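Local coordinates for StiE protein (Stigmatella aurantiaca, PDB 6ECX) that methylates an oxygen of a polyketide intermediate, with S-adenosylmethionine as methyl donor, as the O-methyltransferase domain of a multifunctional polyketide synthase, at residues W40-Q44 / E67-V71; L226-D230 / N305-F309. All coordinates share one frame; numbering follows the deposited sequence.

The two contacts come in series along the chain and lie at different ends of the fold. Contact 1 closes before the first sheet strand, 91-94, and joins a loop to helix 64-80 beside the S-adenosylmethionine pocket. Contact 2 packs helix 298-309 on strand 226-233 of the mixed sheet, away from that pocket. Their centres are 28 Å apart and their nearest atoms about 14 Å. Helix 235-242, which follows strand 226-233, also touches Phe43 and Leu69 of contact 1, and Asp230 of contact 2 makes a salt bridge with Arg82, just past helix 64-80. The helical part ahead of the sheet is thus joined to strand 226-233 and the helix that follows it.

Contact 1 (W40-Q44 / E67-V71); sequences WGVFQ and ERLAV
The Arg68 guanidinium lies flat over one face of the Phe43 ring, the planes only 6° apart. CZ of Arg68 stands 4.4 Å from the centroid of the Phe43 ring and almost on its normal, a cation-pi stack over the face, with NH2 displaced toward the rim. Phe50 also meets the Phe43 ring, its plane inclined to it. At the guanidinium edge, near its plane, sits OE1 of Gln44; the bond from Arg68 NH2 to Gln44 OE1 is weak, 3.4 Å long with a 148° angle at the hydrogen, and the Gln44 amide is turned about halfway to perpendicular. A water in the same plane is held more firmly: it accepts from Arg68 NH1 at 2.7 Å and donates to Val42 O at 2.9 Å, so a backbone carbonyl of the loop helps fix the rotation of the guanidinium. CG of Arg68 touches Phe43 CZ at 3.8 Å; from there the bend at chi2 (62°) brings the guanidinium over the ring.

This loop passes along helix 64-80 in the N-terminal helical part of the methyltransferase, ahead of the Rossmann-like sheet. The nearest atoms of the Trp40 side chain and the bound S-adenosylmethionine are about 6 Å apart, and the indole is close to Leu38, which binds that cofactor.

Leu69, the next residue of the helix, sends CD2 obliquely to Trp40 CD1 (4.1 Å), a light contact with a poorly ordered indole whose ring also meets Trp52 edge-to-face. The other methyl, CD1, approaches Gly41 N at 4.3 Å; that amide is buried here and finds no partner in the model. The Val42 backbone is hydrogen-bonded to that of Ala72, one turn beyond Arg68.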
ATOM      1  N   TRP A  40       4.341  -6.091  -3.255  1.00122.41           N
ATOM      2  CA  TRP A  40       5.541  -6.839  -3.593  1.00121.80           C
ATOM      3  C   TRP A  40       6.742  -5.907  -3.511  1.00105.17           C
ATOM      4  O   TRP A  40       6.728  -4.825  -4.107  1.00112.82           O
ATOM      5  CB  TRP A  40       5.356  -7.492  -4.962  1.00139.66           C
ATOM      6  CG  TRP A  40       4.157  -8.433  -4.918  1.00155.17           C
ATOM      7  CD1 TRP A  40       4.114  -9.660  -4.324  1.00160.99           C
ATOM      8  CD2 TRP A  40       2.827  -8.191  -5.423  1.00163.36           C
ATOM      9  NE1 TRP A  40       2.861 -10.210  -4.447  1.00167.57           N
ATOM     10  CE2 TRP A  40       2.052  -9.331  -5.117  1.00168.10           C
ATOM     11  CE3 TRP A  40       2.223  -7.133  -6.116  1.00163.05           C
ATOM     12  CZ2 TRP A  40       0.710  -9.443  -5.480  1.00170.43           C
ATOM     13  CZ3 TRP A  40       0.886  -7.249  -6.474  1.00164.26           C
ATOM     14  CH2 TRP A  40       0.147  -8.395  -6.155  1.00168.53           C
ATOM     15  N   GLY A  41       7.788  -6.350  -2.795  1.00 86.43           N
ATOM     16  CA  GLY A  41       8.595  -5.455  -1.981  1.00 67.75           C
ATOM     17  C   GLY A  41       9.999  -4.990  -2.328  1.00 64.82           C
ATOM     18  O   GLY A  41      10.377  -4.859  -3.494  1.00 62.84           O
ATOM     19  N   VAL A  42      10.774  -4.712  -1.279  1.00 61.98           N
ATOM     20  CA  VAL A  42      11.999  -3.924  -1.359  1.00 60.88           C
ATOM     21  C   VAL A  42      13.189  -4.858  -1.562  1.00 61.76           C
ATOM     22  O   VAL A  42      13.595  -5.581  -0.645  1.00 62.60           O
ATOM     23  CB  VAL A  42      12.171  -3.051  -0.105  1.00 66.18           C
ATOM     24  CG1 VAL A  42      13.564  -2.446  -0.027  1.00 60.22           C
ATOM     25  CG2 VAL A  42      11.113  -1.956  -0.078  1.00 59.51           C
ATOM     26  N   PHE A  43      13.740  -4.857  -2.771  1.00 62.07           N
ATOM     27  CA  PHE A  43      15.022  -5.491  -3.060  1.00 63.19           C
ATOM     28  C   PHE A  43      16.091  -4.406  -2.984  1.00 63.18           C
ATOM     29  O   PHE A  43      16.119  -3.501  -3.823  1.00 63.13           O
ATOM     30  CB  PHE A  43      15.025  -6.153  -4.440  1.00 64.40           C
ATOM     31  CG  PHE A  43      14.472  -7.562  -4.461  1.00 65.59           C
ATOM     32  CD1 PHE A  43      13.290  -7.875  -3.823  1.00 66.88           C
ATOM     33  CD2 PHE A  43      15.128  -8.566  -5.156  1.00 71.74           C
ATOM     34  CE1 PHE A  43      12.781  -9.165  -3.853  1.00 67.41           C
ATOM     35  CE2 PHE A  43      14.612  -9.857  -5.192  1.00 69.22           C
ATOM     36  CZ  PHE A  43      13.445 -10.154  -4.536  1.00 70.42           C
ATOM     37  N   GLN A  44      16.967  -4.492  -1.977  1.00 65.02           N
ATOM     38  CA  GLN A  44      18.015  -3.485  -1.841  1.00 67.15           C
ATOM     39  C   GLN A  44      18.926  -3.486  -3.063  1.00 73.76           C
ATOM     40  O   GLN A  44      19.404  -2.428  -3.496  1.00 71.59           O
ATOM     41  CB  GLN A  44      18.822  -3.717  -0.558  1.00 66.70           C
ATOM     42  CG  GLN A  44      18.000  -3.706   0.733  1.00 74.53           C
ATOM     43  CD  GLN A  44      17.525  -5.094   1.141  1.00 74.16           C
ATOM     44  OE1 GLN A  44      17.438  -6.004   0.314  1.00 70.37           O
ATOM     45  NE2 GLN A  44      17.226  -5.262   2.428  1.00 74.10           N
ATOM     46  N   GLU A  67      10.790 -17.356  -0.401  1.00 97.31           N
ATOM     47  CA  GLU A  67      11.139 -16.746   0.876  1.00 98.13           C
ATOM     48  C   GLU A  67      11.854 -15.413   0.682  1.00 82.70           C
ATOM     49  O   GLU A  67      11.736 -14.524   1.533  1.00 75.94           O
ATOM     50  CB  GLU A  67      11.983 -17.720   1.702  1.00107.00           C
ATOM     51  CG  GLU A  67      11.220 -18.989   2.096  1.00122.47           C
ATOM     52  CD  GLU A  67      12.122 -20.114   2.587  1.00138.16           C
ATOM     53  OE1 GLU A  67      13.357 -19.920   2.616  1.00141.05           O
ATOM     54  OE2 GLU A  67      11.597 -21.195   2.941  1.00145.44           O
ATOM     55  N   ARG A  68      12.575 -15.242  -0.433  1.00 77.16           N
ATOM     56  CA  ARG A  68      13.203 -13.952  -0.717  1.00 75.05           C
ATOM     57  C   ARG A  68      12.154 -12.873  -0.955  1.00 70.40           C
ATOM     58  O   ARG A  68      12.296 -11.742  -0.477  1.00 65.90           O
ATOM     59  CB  ARG A  68      14.136 -14.065  -1.920  1.00 77.24           C
ATOM     60  CG  ARG A  68      14.943 -12.816  -2.222  1.00 87.24           C
ATOM     61  CD  ARG A  68      15.876 -12.450  -1.072  1.00 94.26           C
ATOM     62  NE  ARG A  68      16.672 -11.265  -1.384  1.00 94.98           N
ATOM     63  CZ  ARG A  68      16.346 -10.032  -1.013  1.00 96.34           C
ATOM     64  NH1 ARG A  68      15.238  -9.829  -0.309  1.00 96.03           N
ATOM     65  NH2 ARG A  68      17.123  -9.006  -1.341  1.00 97.58           N
ATOM     66  N   LEU A  69      11.087 -13.210  -1.683  1.00 69.67           N
ATOM     67  CA  LEU A  69      10.001 -12.257  -1.871  1.00 66.03           C
ATOM     68  C   LEU A  69       9.319 -11.928  -0.542  1.00 67.10           C
ATOM     69  O   LEU A  69       8.984 -10.766  -0.277  1.00 60.51           O
ATOM     70  CB  LEU A  69       9.003 -12.807  -2.885  1.00 67.49           C
ATOM     71  CG  LEU A  69       7.783 -11.931  -3.149  1.00 66.84           C
ATOM     72  CD1 LEU A  69       8.202 -10.538  -3.596  1.00 58.90           C
ATOM     73  CD2 LEU A  69       6.901 -12.602  -4.194  1.00 64.60           C
ATOM     74  N   ALA A  70       9.123 -12.934   0.317  1.00 69.73           N
ATOM     75  CA  ALA A  70       8.520 -12.670   1.622  1.00 71.37           C
ATOM     76  C   ALA A  70       9.390 -11.728   2.446  1.00 72.05           C
ATOM     77  O   ALA A  70       8.878 -10.807   3.095  1.00 69.59           O
ATOM     78  CB  ALA A  70       8.281 -13.978   2.374  1.00 68.39           C
ATOM     79  N   VAL A  71      10.708 -11.937   2.416  1.00 67.41           N
ATOM     80  CA  VAL A  71      11.632 -11.041   3.106  1.00 62.54           C
ATOM     81  C   VAL A  71      11.451  -9.610   2.615  1.00 57.15           C
ATOM     82  O   VAL A  71      11.347  -8.667   3.410  1.00 56.61           O
ATOM     83  CB  VAL A  71      13.082 -11.524   2.912  1.00 67.18           C
ATOM     84  CG1 VAL A  71      14.074 -10.450   3.337  1.00 57.78           C
ATOM     85  CG2 VAL A  71      13.315 -12.810   3.682  1.00 72.26           C
TER
HETATM   86  O   HOH W   1      14.515  -7.660   1.163  1.00 54.81           O

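Contact 2 (L226-D230 / N305-F309); sequences LRLVD and NAKQF
Leu228 points toward the helix and sets CD2 over the middle of the Phe309 ring, 3.6 Å from its centroid and 2° off the normal, a CH-pi contact that reaches all six ring carbons about equally. With CG anti to the backbone N (chi1 175°), the Leu228 side chain runs out from the strand; CD2 also meets Gln308 CB at 3.9 Å, the two chains crossing at a slant. Gln308 lays its CG against Val229 O (3.5 Å) and the carbonyl of Leu228, and the bend at chi2 beyond it keeps CD close to Val229 O as well.

Asn305 turns its amide to the strand backbone. Its OD1 accepts from Leu228 N at 2.8 Å, the donor standing above the carbonyl plane, while ND2 gives a weak but nearly straight bond to Leu226 O (3.3 Å). A second bond from ND2 goes to Asn218 of helix 214-222, whose Phe221 also touches Asn305. The strand bulges just beyond, two residues, Val229 and Asp230, standing opposite the single His289: a classic beta bulge. The helix covers strand 226-233 at 31° as plain layer packing; antiparallel strand 283-292 lies between 187-196 and 226-233, the sheet order of class I methyltransferases.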
ATOM      1  N   LEU A 226      -4.812  16.846   7.168  1.00 36.57           N
ATOM      2  CA  LEU A 226      -3.732  15.866   7.164  1.00 36.93           C
ATOM      3  C   LEU A 226      -2.428  16.539   6.779  1.00 38.74           C
ATOM      4  O   LEU A 226      -2.379  17.304   5.806  1.00 36.32           O
ATOM      5  CB  LEU A 226      -4.039  14.703   6.198  1.00 32.79           C
ATOM      6  CG  LEU A 226      -5.254  13.850   6.572  1.00 35.29           C
ATOM      7  CD1 LEU A 226      -5.694  12.949   5.412  1.00 33.02           C
ATOM      8  CD2 LEU A 226      -4.959  13.016   7.827  1.00 36.35           C
ATOM      9  N   ARG A 227      -1.373  16.238   7.534  0.54 38.98           N
ATOM     10  CA  ARG A 227      -0.049  16.793   7.303  0.54 39.22           C
ATOM     11  C   ARG A 227       0.905  15.666   6.934  0.54 41.30           C
ATOM     12  O   ARG A 227       1.025  14.683   7.675  0.54 36.54           O
ATOM     13  CB  ARG A 227       0.474  17.538   8.540  0.54 37.34           C
ATOM     14  CG  ARG A 227       1.632  18.495   8.223  0.54 29.33           C
ATOM     15  CD  ARG A 227       2.065  19.269   9.458  0.54 34.06           C
ATOM     16  NE  ARG A 227       2.903  18.434  10.312  0.54 36.93           N
ATOM     17  CZ  ARG A 227       2.457  17.757  11.361  0.54 35.40           C
ATOM     18  NH1 ARG A 227       3.289  17.011  12.068  0.54 41.01           N
ATOM     19  NH2 ARG A 227       1.184  17.849  11.724  0.54 37.05           N
ATOM     20  N   LEU A 228       1.577  15.809   5.793  1.00 38.11           N
ATOM     21  CA  LEU A 228       2.618  14.864   5.432  1.00 38.84           C
ATOM     22  C   LEU A 228       3.829  15.094   6.326  1.00 38.18           C
ATOM     23  O   LEU A 228       4.407  16.187   6.320  1.00 41.13           O
ATOM     24  CB  LEU A 228       2.996  15.066   3.969  1.00 37.15           C
ATOM     25  CG  LEU A 228       4.173  14.233   3.460  1.00 39.31           C
ATOM     26  CD1 LEU A 228       3.893  12.717   3.624  1.00 34.74           C
ATOM     27  CD2 LEU A 228       4.427  14.573   1.965  1.00 41.91           C
ATOM     28  N   VAL A 229       4.213  14.079   7.093  1.00 39.51           N
ATOM     29  CA  VAL A 229       5.367  14.193   7.995  1.00 36.59           C
ATOM     30  C   VAL A 229       6.663  13.816   7.289  1.00 39.48           C
ATOM     31  O   VAL A 229       7.658  14.536   7.386  1.00 39.83           O
ATOM     32  CB  VAL A 229       5.144  13.330   9.258  1.00 36.57           C
ATOM     33  CG1 VAL A 229       6.429  13.299  10.142  1.00 36.17           C
ATOM     34  CG2 VAL A 229       3.948  13.837  10.049  1.00 32.68           C
ATOM     35  N   ASP A 230       6.681  12.685   6.562  1.00 33.71           N
ATOM     36  CA  ASP A 230       7.795  12.406   5.659  1.00 40.33           C
ATOM     37  C   ASP A 230       7.404  11.261   4.736  1.00 41.37           C
ATOM     38  O   ASP A 230       6.341  10.645   4.884  1.00 38.56           O
ATOM     39  CB  ASP A 230       9.098  12.084   6.393  1.00 52.85           C
ATOM     40  CG  ASP A 230       9.128  10.693   6.946  1.00 61.39           C
ATOM     41  OD1 ASP A 230       8.074  10.218   7.407  1.00 70.65           O
ATOM     42  OD2 ASP A 230      10.206  10.069   6.922  1.00 64.21           O
ATOM     43  N   ASN A 305       3.077  20.804   3.581  1.00 38.14           N
ATOM     44  CA  ASN A 305       3.090  19.562   2.804  1.00 37.88           C
ATOM     45  C   ASN A 305       3.884  19.718   1.519  1.00 39.32           C
ATOM     46  O   ASN A 305       4.561  18.777   1.092  1.00 44.79           O
ATOM     47  CB  ASN A 305       1.675  19.101   2.450  1.00 35.12           C
ATOM     48  CG  ASN A 305       0.880  18.695   3.649  1.00 42.54           C
ATOM     49  OD1 ASN A 305       1.435  18.415   4.714  1.00 40.82           O
ATOM     50  ND2 ASN A 305      -0.441  18.636   3.489  1.00 39.49           N
ATOM     51  N   ALA A 306       3.752  20.871   0.848  1.00 41.77           N
ATOM     52  CA  ALA A 306       4.417  21.056  -0.436  1.00 47.35           C
ATOM     53  C   ALA A 306       5.925  20.966  -0.270  1.00 56.83           C
ATOM     54  O   ALA A 306       6.616  20.369  -1.102  1.00 53.62           O
ATOM     55  CB  ALA A 306       4.024  22.400  -1.055  1.00 47.59           C
ATOM     56  N   LYS A 307       6.448  21.526   0.823  1.00 53.70           N
ATOM     57  CA  LYS A 307       7.874  21.415   1.097  1.00 53.46           C
ATOM     58  C   LYS A 307       8.270  19.960   1.306  1.00 55.32           C
ATOM     59  O   LYS A 307       9.288  19.501   0.775  1.00 54.66           O
ATOM     60  CB  LYS A 307       8.231  22.271   2.315  1.00 54.96           C
ATOM     61  CG  LYS A 307       9.704  22.593   2.478  1.00 70.50           C
ATOM     62  CD  LYS A 307       9.914  23.541   3.661  1.00 82.50           C
ATOM     63  CE  LYS A 307      11.388  23.696   4.024  1.00 95.06           C
ATOM     64  NZ  LYS A 307      11.570  24.324   5.373  1.00 99.50           N
ATOM     65  N   GLN A 308       7.445  19.201   2.036  1.00 46.91           N
ATOM     66  CA  GLN A 308       7.755  17.806   2.329  1.00 51.33           C
ATOM     67  C   GLN A 308       7.644  16.921   1.088  1.00 59.67           C
ATOM     68  O   GLN A 308       8.352  15.914   0.981  1.00 62.73           O
ATOM     69  CB  GLN A 308       6.818  17.305   3.435  1.00 51.75           C
ATOM     70  CG  GLN A 308       7.451  16.359   4.431  1.00 63.42           C
ATOM     71  CD  GLN A 308       8.747  16.899   5.022  1.00 68.70           C
ATOM     72  OE1 GLN A 308       8.820  18.050   5.451  1.00 73.34           O
ATOM     73  NE2 GLN A 308       9.781  16.062   5.037  1.00 72.80           N
ATOM     74  N   PHE A 309       6.758  17.266   0.150  1.00 60.15           N
ATOM     75  CA  PHE A 309       6.629  16.492  -1.080  1.00 59.49           C
ATOM     76  C   PHE A 309       7.841  16.650  -1.993  1.00 67.24           C
ATOM     77  O   PHE A 309       8.026  15.836  -2.903  1.00 69.16           O
ATOM     78  CB  PHE A 309       5.368  16.904  -1.847  1.00 48.76           C
ATOM     79  CG  PHE A 309       4.134  16.094  -1.513  1.00 47.03           C
ATOM     80  CD1 PHE A 309       4.050  14.744  -1.855  1.00 49.08           C
ATOM     81  CD2 PHE A 309       3.044  16.695  -0.906  1.00 49.70           C
ATOM     82  CE1 PHE A 309       2.906  14.006  -1.565  1.00 49.53           C
ATOM     83  CE2 PHE A 309       1.896  15.962  -0.610  1.00 53.40           C
ATOM     84  CZ  PHE A 309       1.828  14.616  -0.948  1.00 55.59           C
TER